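Local coordinates for protein TRAP-type C4-dicarboxylate:H+ symport system substrate-binding component DctP (Shewanella oneidensis, PDB 4MX6) that binds succinate and probably hands C4-dicarboxylates captured in the periplasm to a TRAP-type transporter of the inner membrane, at residues A[48-53]-A[279-284]; A[96-101]-A[247-252]; A[101-106]-A[179-184]; A[153-158]-A[243-248]. All blocks are in the same frame, centred on the assembly; numbering follows the deposited sequence.

Interaction 1: A[48-53]-A[279-284]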
# COMPACT_ATOMS: atom_id res chain seq x y z
N ASN A 48 -12.68 -7.16 4.52
CA ASN A 48 -13.48 -6.93 3.32
C ASN A 48 -12.83 -5.83 2.46
O ASN A 48 -13.39 -4.74 2.26
CB ASN A 48 -14.94 -6.63 3.68
CG ASN A 48 -15.62 -7.80 4.36
OD1 ASN A 48 -15.08 -8.91 4.42
ND2 ASN A 48 -16.82 -7.57 4.86
N THR A 49 -11.65 -6.17 1.96
CA THR A 49 -10.74 -5.28 1.24
C THR A 49 -9.96 -6.12 0.22
O THR A 49 -9.97 -7.34 0.32
CB THR A 49 -9.71 -4.66 2.19
OG1 THR A 49 -8.91 -5.71 2.77
CG2 THR A 49 -10.36 -3.82 3.29
N PRO A 50 -9.25 -5.48 -0.73
CA PRO A 50 -8.48 -6.31 -1.66
C PRO A 50 -7.45 -7.22 -0.97
O PRO A 50 -7.37 -8.41 -1.32
CB PRO A 50 -7.82 -5.29 -2.60
CG PRO A 50 -7.99 -3.95 -1.93
CD PRO A 50 -9.26 -4.07 -1.13
N LYS A 51 -6.67 -6.71 -0.02
CA LYS A 51 -5.68 -7.57 0.63
C LYS A 51 -6.35 -8.60 1.54
O LYS A 51 -5.91 -9.75 1.60
CB LYS A 51 -4.66 -6.73 1.40
CG LYS A 51 -3.65 -7.54 2.19
CD LYS A 51 -2.38 -6.77 2.52
CE LYS A 51 -2.67 -5.44 3.20
NZ LYS A 51 -1.41 -4.72 3.52
N GLY A 52 -7.40 -8.19 2.25
CA GLY A 52 -8.12 -9.14 3.09
C GLY A 52 -8.65 -10.32 2.30
O GLY A 52 -8.60 -11.49 2.74
N GLN A 53 -9.21 -10.03 1.13
CA GLN A 53 -9.77 -11.05 0.27
C GLN A 53 -8.69 -11.88 -0.42
O GLN A 53 -8.85 -13.09 -0.60
CB GLN A 53 -10.71 -10.43 -0.76
CG GLN A 53 -11.97 -9.82 -0.14
CD GLN A 53 -12.78 -10.84 0.61
OE1 GLN A 53 -13.41 -11.71 -0.00
NE2 GLN A 53 -12.79 -10.74 1.93
N LYS A 279 -8.58 -7.65 -8.88
CA LYS A 279 -9.94 -7.42 -9.36
C LYS A 279 -10.77 -6.75 -8.27
O LYS A 279 -11.45 -5.76 -8.51
CB LYS A 279 -10.55 -8.74 -9.81
CG LYS A 279 -11.96 -8.65 -10.31
CD LYS A 279 -12.36 -9.96 -10.96
CE LYS A 279 -13.78 -9.95 -11.49
NZ LYS A 279 -14.79 -10.05 -10.41
N ILE A 280 -10.69 -7.29 -7.06
CA ILE A 280 -11.39 -6.72 -5.92
C ILE A 280 -10.94 -5.28 -5.68
O ILE A 280 -11.76 -4.40 -5.42
CB ILE A 280 -11.18 -7.56 -4.63
CG1 ILE A 280 -11.81 -8.95 -4.77
CG2 ILE A 280 -11.77 -6.86 -3.41
CD1 ILE A 280 -13.33 -8.98 -4.63
N ALA A 281 -9.64 -5.01 -5.79
CA ALA A 281 -9.13 -3.66 -5.56
C ALA A 281 -9.85 -2.66 -6.46
O ALA A 281 -10.26 -1.58 -6.02
CB ALA A 281 -7.64 -3.60 -5.78
N ALA A 282 -9.99 -3.00 -7.73
CA ALA A 282 -10.60 -2.10 -8.69
C ALA A 282 -12.09 -1.96 -8.39
O ALA A 282 -12.67 -0.89 -8.50
CB ALA A 282 -10.39 -2.61 -10.10
N GLU A 283 -12.73 -3.07 -8.02
CA GLU A 283 -14.15 -3.03 -7.67
C GLU A 283 -14.40 -2.16 -6.42
O GLU A 283 -15.30 -1.33 -6.40
CB GLU A 283 -14.68 -4.44 -7.44
CG GLU A 283 -14.71 -5.25 -8.71
CD GLU A 283 -14.93 -6.74 -8.50
OE1 GLU A 283 -14.76 -7.23 -7.37
OE2 GLU A 283 -15.28 -7.43 -9.49
N LYS A 284 -13.58 -2.35 -5.39
CA LYS A 284 -13.76 -1.62 -4.14
C LYS A 284 -13.45 -0.14 -4.29
O LYS A 284 -14.05 0.69 -3.63
CB LYS A 284 -12.91 -2.24 -3.02
CG LYS A 284 -13.41 -3.59 -2.57
CD LYS A 284 -14.79 -3.48 -1.95
CE LYS A 284 -15.23 -4.78 -1.37
NZ LYS A 284 -16.63 -4.70 -0.85

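Interaction 2: A[96-101]-A[247-252]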
# COMPACT_ATOMS: atom_id res chain seq x y z
N GLN A 96 4.75 -16.38 7.85
CA GLN A 96 5.30 -16.91 6.61
C GLN A 96 5.01 -16.01 5.39
O GLN A 96 5.78 -16.01 4.44
CB GLN A 96 4.78 -18.33 6.37
CG GLN A 96 5.44 -19.36 7.28
CD GLN A 96 5.07 -19.20 8.74
OE1 GLN A 96 3.89 -19.18 9.11
NE2 GLN A 96 6.08 -19.08 9.60
N PHE A 97 3.90 -15.28 5.42
CA PHE A 97 3.56 -14.32 4.36
C PHE A 97 3.05 -13.03 4.97
O PHE A 97 2.24 -13.06 5.89
CB PHE A 97 2.49 -14.88 3.40
CG PHE A 97 2.94 -16.08 2.63
CD1 PHE A 97 3.64 -15.97 1.44
CD2 PHE A 97 2.72 -17.36 3.13
CE1 PHE A 97 4.07 -17.11 0.75
CE2 PHE A 97 3.17 -18.48 2.45
CZ PHE A 97 3.84 -18.34 1.28
N VAL A 98 3.54 -11.92 4.44
CA VAL A 98 2.98 -10.60 4.71
C VAL A 98 2.90 -9.85 3.38
O VAL A 98 3.49 -10.29 2.38
CB VAL A 98 3.81 -9.82 5.76
CG1 VAL A 98 3.73 -10.52 7.12
CG2 VAL A 98 5.27 -9.65 5.33
N ALA A 99 2.18 -8.73 3.36
CA ALA A 99 2.02 -7.96 2.13
C ALA A 99 1.98 -6.46 2.47
O ALA A 99 0.94 -5.80 2.34
CB ALA A 99 0.80 -8.41 1.34
N PRO A 100 3.12 -5.92 2.91
CA PRO A 100 3.18 -4.50 3.27
C PRO A 100 3.04 -3.60 2.07
O PRO A 100 3.46 -3.95 0.95
CB PRO A 100 4.58 -4.33 3.88
CG PRO A 100 5.11 -5.74 4.10
CD PRO A 100 4.45 -6.56 3.04
N SER A 101 2.54 -2.40 2.32
CA SER A 101 2.69 -1.32 1.38
C SER A 101 4.13 -1.22 0.90
O SER A 101 5.07 -1.36 1.68
CB SER A 101 2.33 -0.01 2.07
OG SER A 101 2.67 1.09 1.24
N MET A 247 3.75 -5.29 -1.87
CA MET A 247 4.53 -6.45 -2.32
C MET A 247 4.21 -7.62 -1.39
O MET A 247 4.37 -7.50 -0.18
CB MET A 247 6.04 -6.18 -2.33
CG MET A 247 6.79 -7.27 -3.06
SD MET A 247 8.59 -7.06 -3.11
CE MET A 247 8.71 -5.57 -4.09
N VAL A 248 3.75 -8.72 -1.97
CA VAL A 248 3.56 -9.96 -1.23
C VAL A 248 4.93 -10.63 -1.10
O VAL A 248 5.62 -10.86 -2.10
CB VAL A 248 2.56 -10.89 -1.93
CG1 VAL A 248 2.35 -12.16 -1.12
CG2 VAL A 248 1.24 -10.17 -2.19
N VAL A 249 5.35 -10.87 0.14
CA VAL A 249 6.68 -11.39 0.42
C VAL A 249 6.66 -12.56 1.39
O VAL A 249 5.73 -12.73 2.17
CB VAL A 249 7.61 -10.30 1.01
CG1 VAL A 249 7.83 -9.16 0.02
CG2 VAL A 249 7.07 -9.74 2.31
N THR A 250 7.72 -13.35 1.32
CA THR A 250 8.00 -14.39 2.29
C THR A 250 9.47 -14.29 2.69
O THR A 250 10.20 -13.44 2.18
CB THR A 250 7.64 -15.80 1.76
OG1 THR A 250 7.76 -16.78 2.80
CG2 THR A 250 8.52 -16.23 0.61
N SER A 251 9.91 -15.15 3.60
CA SER A 251 11.33 -15.22 3.93
C SER A 251 12.00 -16.28 3.07
O SER A 251 11.41 -17.31 2.74
CB SER A 251 11.58 -15.50 5.41
OG SER A 251 11.21 -16.83 5.75
N ASP A 252 13.26 -16.03 2.74
CA ASP A 252 14.04 -16.99 2.01
C ASP A 252 14.10 -18.31 2.76
O ASP A 252 14.01 -19.38 2.15
CB ASP A 252 15.44 -16.41 1.81
CG ASP A 252 16.29 -17.26 0.92
OD1 ASP A 252 15.93 -17.39 -0.28
OD2 ASP A 252 17.30 -17.79 1.42

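Interaction 3: A[101-106]-A[179-184]. With SIN (succinic acid), chain B.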
# COMPACT_ATOMS: atom_id res chain seq x y z
N SER A 101 2.54 -2.40 2.32
CA SER A 101 2.69 -1.32 1.38
C SER A 101 4.13 -1.22 0.90
O SER A 101 5.07 -1.36 1.68
CB SER A 101 2.33 -0.01 2.07
OG SER A 101 2.67 1.09 1.24
N LEU A 102 4.29 -0.89 -0.38
CA LEU A 102 5.59 -0.65 -0.99
C LEU A 102 6.36 0.46 -0.26
O LEU A 102 7.57 0.53 -0.41
CB LEU A 102 5.42 -0.34 -2.48
CG LEU A 102 4.86 -1.52 -3.29
CD1 LEU A 102 4.33 -1.08 -4.63
CD2 LEU A 102 5.92 -2.60 -3.48
N SER A 103 5.65 1.31 0.49
CA SER A 103 6.24 2.40 1.25
C SER A 103 7.00 1.96 2.49
O SER A 103 7.68 2.77 3.11
CB SER A 103 5.13 3.35 1.74
OG SER A 103 4.21 3.66 0.72
N LYS A 104 6.87 0.69 2.88
CA LYS A 104 7.27 0.26 4.22
C LYS A 104 8.53 -0.61 4.24
O LYS A 104 8.76 -1.36 5.19
CB LYS A 104 6.09 -0.44 4.93
CG LYS A 104 4.93 0.52 5.23
CD LYS A 104 3.70 -0.16 5.79
CE LYS A 104 2.56 0.83 5.98
NZ LYS A 104 1.27 0.17 6.31
N PHE A 105 9.35 -0.50 3.20
CA PHE A 105 10.51 -1.37 3.03
C PHE A 105 11.87 -0.68 3.21
O PHE A 105 12.90 -1.31 2.95
CB PHE A 105 10.44 -2.04 1.66
CG PHE A 105 9.39 -3.12 1.56
CD1 PHE A 105 9.61 -4.38 2.09
CD2 PHE A 105 8.18 -2.89 0.92
CE1 PHE A 105 8.66 -5.39 1.99
CE2 PHE A 105 7.23 -3.90 0.82
CZ PHE A 105 7.48 -5.15 1.34
N GLU A 106 11.89 0.57 3.65
CA GLU A 106 13.13 1.35 3.68
C GLU A 106 14.25 0.76 4.54
O GLU A 106 15.42 1.07 4.32
CB GLU A 106 12.87 2.81 4.09
CG GLU A 106 12.14 3.58 3.00
CD GLU A 106 11.78 5.02 3.36
OE1 GLU A 106 11.96 5.41 4.54
OE2 GLU A 106 11.29 5.77 2.47
N ARG A 179 -0.76 12.13 9.27
CA ARG A 179 -0.13 10.83 9.43
C ARG A 179 0.38 10.36 8.08
O ARG A 179 -0.28 10.56 7.06
CB ARG A 179 -1.10 9.80 9.99
CG ARG A 179 -0.53 8.39 10.13
CD ARG A 179 -0.84 7.50 8.93
NE ARG A 179 -0.24 6.18 9.07
CZ ARG A 179 -0.47 5.16 8.25
NH1 ARG A 179 0.18 4.02 8.43
NH2 ARG A 179 -1.32 5.28 7.25
N VAL A 180 1.53 9.70 8.09
CA VAL A 180 2.05 8.98 6.94
C VAL A 180 2.45 7.56 7.36
O VAL A 180 2.82 7.31 8.52
CB VAL A 180 3.26 9.68 6.27
CG1 VAL A 180 2.81 10.95 5.56
CG2 VAL A 180 4.38 9.94 7.27
N MET A 181 2.40 6.66 6.39
CA MET A 181 3.13 5.40 6.49
C MET A 181 4.60 5.73 6.75
O MET A 181 5.07 6.82 6.44
CB MET A 181 2.97 4.60 5.20
CG MET A 181 1.53 4.16 4.94
SD MET A 181 1.29 3.20 3.44
CE MET A 181 1.29 4.47 2.17
N ALA A 182 5.35 4.76 7.27
CA ALA A 182 6.72 5.02 7.69
C ALA A 182 7.69 5.08 6.50
O ALA A 182 8.43 4.14 6.24
CB ALA A 182 7.17 4.00 8.71
N SER A 183 7.65 6.21 5.80
CA SER A 183 8.41 6.45 4.58
C SER A 183 8.98 7.85 4.59
O SER A 183 8.26 8.83 4.77
CB SER A 183 7.47 6.33 3.38
OG SER A 183 8.04 6.95 2.24
N ASP A 184 10.29 7.96 4.36
CA ASP A 184 10.92 9.27 4.20
C ASP A 184 10.37 10.03 2.98
O ASP A 184 10.33 11.27 2.98
CB ASP A 184 12.44 9.12 4.02
CG ASP A 184 13.15 8.67 5.28
OD1 ASP A 184 12.62 8.87 6.38
OD2 ASP A 184 14.29 8.16 5.14
C1 SIN B . -2.59 -1.09 4.10
O1 SIN B . -1.83 -2.09 4.17
O2 SIN B . -3.44 -0.95 3.20
C2 SIN B . -2.43 0.02 5.11
C3 SIN B . -1.76 1.22 4.43
C4 SIN B . -1.45 2.32 5.41
O3 SIN B . -1.99 3.45 5.24
O4 SIN B . -0.67 2.12 6.37
O HOH W 1 9.86 2.25 4.82
O HOH W 2 10.97 5.63 7.22

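Interaction 4: A[153-158]-A[243-248]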
# COMPACT_ATOMS: atom_id res chain seq x y z
N TYR A 153 3.16 -8.35 -6.86
CA TYR A 153 2.55 -7.07 -6.52
C TYR A 153 1.05 -7.27 -6.37
O TYR A 153 0.42 -7.96 -7.18
CB TYR A 153 2.80 -6.04 -7.61
CG TYR A 153 4.24 -5.58 -7.73
CD1 TYR A 153 4.77 -4.69 -6.80
CD2 TYR A 153 5.04 -5.99 -8.78
CE1 TYR A 153 6.07 -4.23 -6.93
CE2 TYR A 153 6.35 -5.55 -8.90
CZ TYR A 153 6.86 -4.67 -7.97
OH TYR A 153 8.14 -4.18 -8.05
N LEU A 154 0.46 -6.63 -5.37
CA LEU A 154 -0.98 -6.64 -5.16
C LEU A 154 -1.45 -5.19 -5.10
O LEU A 154 -0.88 -4.39 -4.36
CB LEU A 154 -1.32 -7.39 -3.87
CG LEU A 154 -2.78 -7.34 -3.42
CD1 LEU A 154 -3.70 -8.05 -4.41
CD2 LEU A 154 -2.92 -7.95 -2.04
N HIS A 155 -2.48 -4.87 -5.86
CA HIS A 155 -2.99 -3.50 -5.88
C HIS A 155 -3.88 -3.15 -4.71
O HIS A 155 -4.62 -3.99 -4.18
CB HIS A 155 -3.79 -3.26 -7.16
CG HIS A 155 -2.97 -3.41 -8.40
ND1 HIS A 155 -3.39 -4.01 -9.57
CD2 HIS A 155 -1.70 -3.00 -8.62
CE1 HIS A 155 -2.40 -3.96 -10.45
NE2 HIS A 155 -1.36 -3.36 -9.89
N ASN A 156 -3.87 -1.86 -4.35
CA ASN A 156 -4.97 -1.28 -3.60
C ASN A 156 -5.60 -0.17 -4.45
O ASN A 156 -6.67 -0.37 -5.02
CB ASN A 156 -4.56 -0.82 -2.21
CG ASN A 156 -5.77 -0.46 -1.37
OD1 ASN A 156 -6.74 0.14 -1.88
ND2 ASN A 156 -5.75 -0.83 -0.10
N GLY A 157 -4.91 0.96 -4.60
CA GLY A 157 -5.47 2.04 -5.39
C GLY A 157 -4.66 3.31 -5.28
O GLY A 157 -3.64 3.35 -4.62
N MET A 158 -5.16 4.37 -5.90
CA MET A 158 -4.55 5.68 -5.75
C MET A 158 -4.99 6.29 -4.42
O MET A 158 -6.09 6.05 -3.95
CB MET A 158 -4.94 6.59 -6.91
CG MET A 158 -4.65 6.02 -8.29
SD MET A 158 -2.95 5.55 -8.62
CE MET A 158 -2.16 7.16 -8.71
N VAL A 243 0.35 6.22 -5.29
CA VAL A 243 -0.21 4.87 -5.26
C VAL A 243 0.03 4.21 -3.92
O VAL A 243 1.09 4.37 -3.32
CB VAL A 243 0.35 3.98 -6.42
CG1 VAL A 243 1.86 3.75 -6.33
CG2 VAL A 243 -0.36 2.63 -6.46
N LEU A 244 -0.98 3.48 -3.45
CA LEU A 244 -0.85 2.53 -2.35
C LEU A 244 -1.01 1.14 -2.94
O LEU A 244 -2.11 0.74 -3.30
CB LEU A 244 -1.90 2.76 -1.26
CG LEU A 244 -2.02 1.58 -0.23
CD1 LEU A 244 -0.77 1.40 0.58
CD2 LEU A 244 -3.21 1.76 0.71
N ASP A 245 0.11 0.45 -3.08
CA ASP A 245 0.15 -0.94 -3.54
C ASP A 245 1.03 -1.74 -2.57
O ASP A 245 1.69 -1.17 -1.70
CB ASP A 245 0.72 -1.05 -4.97
CG ASP A 245 -0.33 -1.18 -6.05
OD1 ASP A 245 -1.49 -0.77 -5.84
OD2 ASP A 245 0.03 -1.74 -7.11
N TYR A 246 1.02 -3.05 -2.74
CA TYR A 246 1.72 -3.97 -1.86
C TYR A 246 2.73 -4.83 -2.60
O TYR A 246 2.54 -5.15 -3.77
CB TYR A 246 0.72 -4.90 -1.19
CG TYR A 246 -0.47 -4.22 -0.58
CD1 TYR A 246 -0.32 -3.34 0.47
CD2 TYR A 246 -1.75 -4.46 -1.06
CE1 TYR A 246 -1.42 -2.72 1.06
CE2 TYR A 246 -2.86 -3.88 -0.47
CZ TYR A 246 -2.69 -3.01 0.59
OH TYR A 246 -3.81 -2.48 1.20
N MET A 247 3.75 -5.29 -1.87
CA MET A 247 4.53 -6.45 -2.32
C MET A 247 4.21 -7.62 -1.39
O MET A 247 4.37 -7.50 -0.18
CB MET A 247 6.04 -6.18 -2.33
CG MET A 247 6.79 -7.27 -3.06
SD MET A 247 8.59 -7.06 -3.11
CE MET A 247 8.71 -5.57 -4.09
N VAL A 248 3.75 -8.72 -1.97
CA VAL A 248 3.56 -9.96 -1.23
C VAL A 248 4.93 -10.63 -1.10
O VAL A 248 5.62 -10.86 -2.10
CB VAL A 248 2.56 -10.89 -1.93
CG1 VAL A 248 2.35 -12.16 -1.12
CG2 VAL A 248 1.24 -10.17 -2.19

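Interaction 1: A[48-53]-A[279-284]
Pro50 sets the CB and CG corner of its ring against Ala281, with Pro50 CB 3.6 Å from Ala281 CB and Pro50 CG 3.8 Å from Ala281 CA. The small alanine lets the two backbones come close, and the CA atoms of Pro50 and Ala281 are 4.8 Å apart. Beside this pair, in one of the two conformers modelled for Ile280, its CG2 branch approaches Pro50 CA at 3.8 Å while CG1 faces Gln53 CB; these details are less certain than the proline-alanine packing. Farther out on the same side, Lys284 CE approaches Asn48 O at 4.1 Å. The contact is largely one of carbon atoms, and the polar ends find partners beyond it: Lys284 NZ in a salt bridge with Glu287, Gln53 NE2 on Glu47 O. What positions Pro50 is the N-cap just before it. Thr49 OG1 accepts from Gly52 N at 2.9 Å (152° at the hydrogen) and also bonds Ala46 O, fixing the first turn of helix 50-65. From that turn Lys51 points away from the contact and hydrogen-bonds the bound succinate. Pro50 also touches Ser222 of helix 221-226, whereas Ala281 also packs on His155 of strand 148-158, so the start of helix 50-65 is fitted among two helices and strand 148-158.

Interaction 2: A[96-101]-A[247-252]
Thr250 and Gln96 are joined by a side chain and a carbonyl: Thr250 OG1, anti to its backbone N (chi1 -173°), donates to Gln96 O at 2.7 Å, lying in the carbonyl plane. The same OG1 stands 4.2 Å above the Phe97 ring plane, offset toward the rim, while Phe97 CE1 touches Thr250 CB. An alanine in place of Thr250 lacks the hydroxyl, and would probably leave Gln96 O without this donor and a gap over that face of the Phe97 ring. Next along, Val98 and Val249 exchange two backbone bonds, a long one from Val98 N to Val249 O at 3.3 Å and a nearly straight one from Val249 N to Val98 O at 3.0 Å. This single antiparallel hydrogen-bonded pair lays 96-101 along strand 243-251, whose Val248 also bonds Leu151 and Gly152 of strand 148-158; Gln96 and Phe97 in turn make backbone bonds with strand 37-42. Over the pair the methyls Val98 CG2 and Val249 CG2 pack tightly, 3.5 Å apart. Met247 N donates to Pro100 O at 3.1 Å, and Met247 O receives a CA-H...O contact from Ala99 CA at 3.3 Å. Ala99 O turns to a different partner, accepting from Lys51 NZ.

Interaction 3: A[101-106]-A[179-184]
The guanidinium of Arg179 and the ammonium of Lys104 meet at one carboxylate of the bound succinate. Arg179 presents its edge: NH1 donates to succinate O4 at 2.9 Å and NH2 to succinate O3 at 2.8 Å, while Met181 N sits over the centre of one guanidinium face and NE bonds Lys200 O. Lys104 NZ adds a bond to succinate O4 at 2.8 Å, giving that oxygen two cationic donors. The like charges, with NZ and NH1 4.5 Å apart, are probably eased by the carboxylate and by Asp83, which pairs with Lys104. A second flat group, the Glu106 carboxylate, uses the syn lone pair of OE1 to receive Asp184 N at 3.1 Å (170° at the hydrogen), with a weak second bond to OE2. This brings the Glu106 and Asp184 carboxylates together, their planes 50° apart; Lys199, salt-bridged to Asp184, is likely to offset the repulsion. Met181 fills the middle. Its CG lies 3.3 Å from succinate O4, SD lies 3.3 Å from Ser101 OG, and the bend at chi3 (-79°) places CE 3.4 Å from Ser103 OG. One water donates to both Ser103 O and Ala182 O and accepts from Glu106 N, bridging two carbonyls that could not bond each other. Ala182 centres an inverse gamma turn, and Ser183 N-caps helix 184-191; Asp116 bonds both Ser103 OG and Ser183 OG. An arginine paired with a ligand carboxylate is characteristic of TRAP solute-binding proteins; here Lys104 adds a further donor.

Interaction 4: A[153-158]-A[243-248]
Leu154 and Tyr246 form the apolar centre, with Leu154 CD2 3.8 Å from Tyr246 CD2 and Leu154 CB touching Val248 CG2. On the other sheet face Tyr153 CE1 meets Met247 CE at 4.1 Å. Beneath the centre the backbones of Leu154 and Tyr246 bond both ways: Leu154 N to Tyr246 O at 3.0 Å and Tyr246 N to Leu154 O at 2.8 Å. Farther along, Gly157 N donates to Leu244 O at 3.1 Å and Leu244 N to Gly157 O. Asn156 N has only a weak bond to Leu244 O and turns chiefly to Asp245 OD1, at 3.0 Å and from above the carboxylate plane. Gln131 binds both Asp245 OD2 and His155 NE2. At the polar edge Asn156 ND2 donates to Tyr246 OH at 2.9 Å, nearly in its amide plane, which is turned 57° from the ring; Asn156 OD1 bonds Thr220. Tyr246 OH also bonds succinate O2, and the ring makes a cation-pi contact with Lys51. A phenylalanine in place of Tyr246 would probably leave Asn156 ND2 and succinate O2 without their shared hydroxyl partner. Asn156 and Gly157 opposite Leu244 make a classic beta bulge in this antiparallel pair, beside the succinate site.

The four contacts gather round the succinate site, their centres 11 to 21 Å apart. Interaction 1 closes the widest loop of the four, and the other three are nested inside it. Interactions 2 and 4 share Met247 and Val248: strand 243-251 pairs with 148-158 in interaction 4 and with 96-101 in interaction 2. Interaction 3 begins at Ser101, where the first segment of interaction 2 ends, and crosses interaction 4 along the chain; Leu102 N probably bonds Asp245 O between them. Interactions 1 and 3 do not touch, yet their Lys51 and Lys104 both bind the ligand. Segments far apart in sequence thus meet around one dicarboxylate, as expected of a periplasmic solute-binding protein.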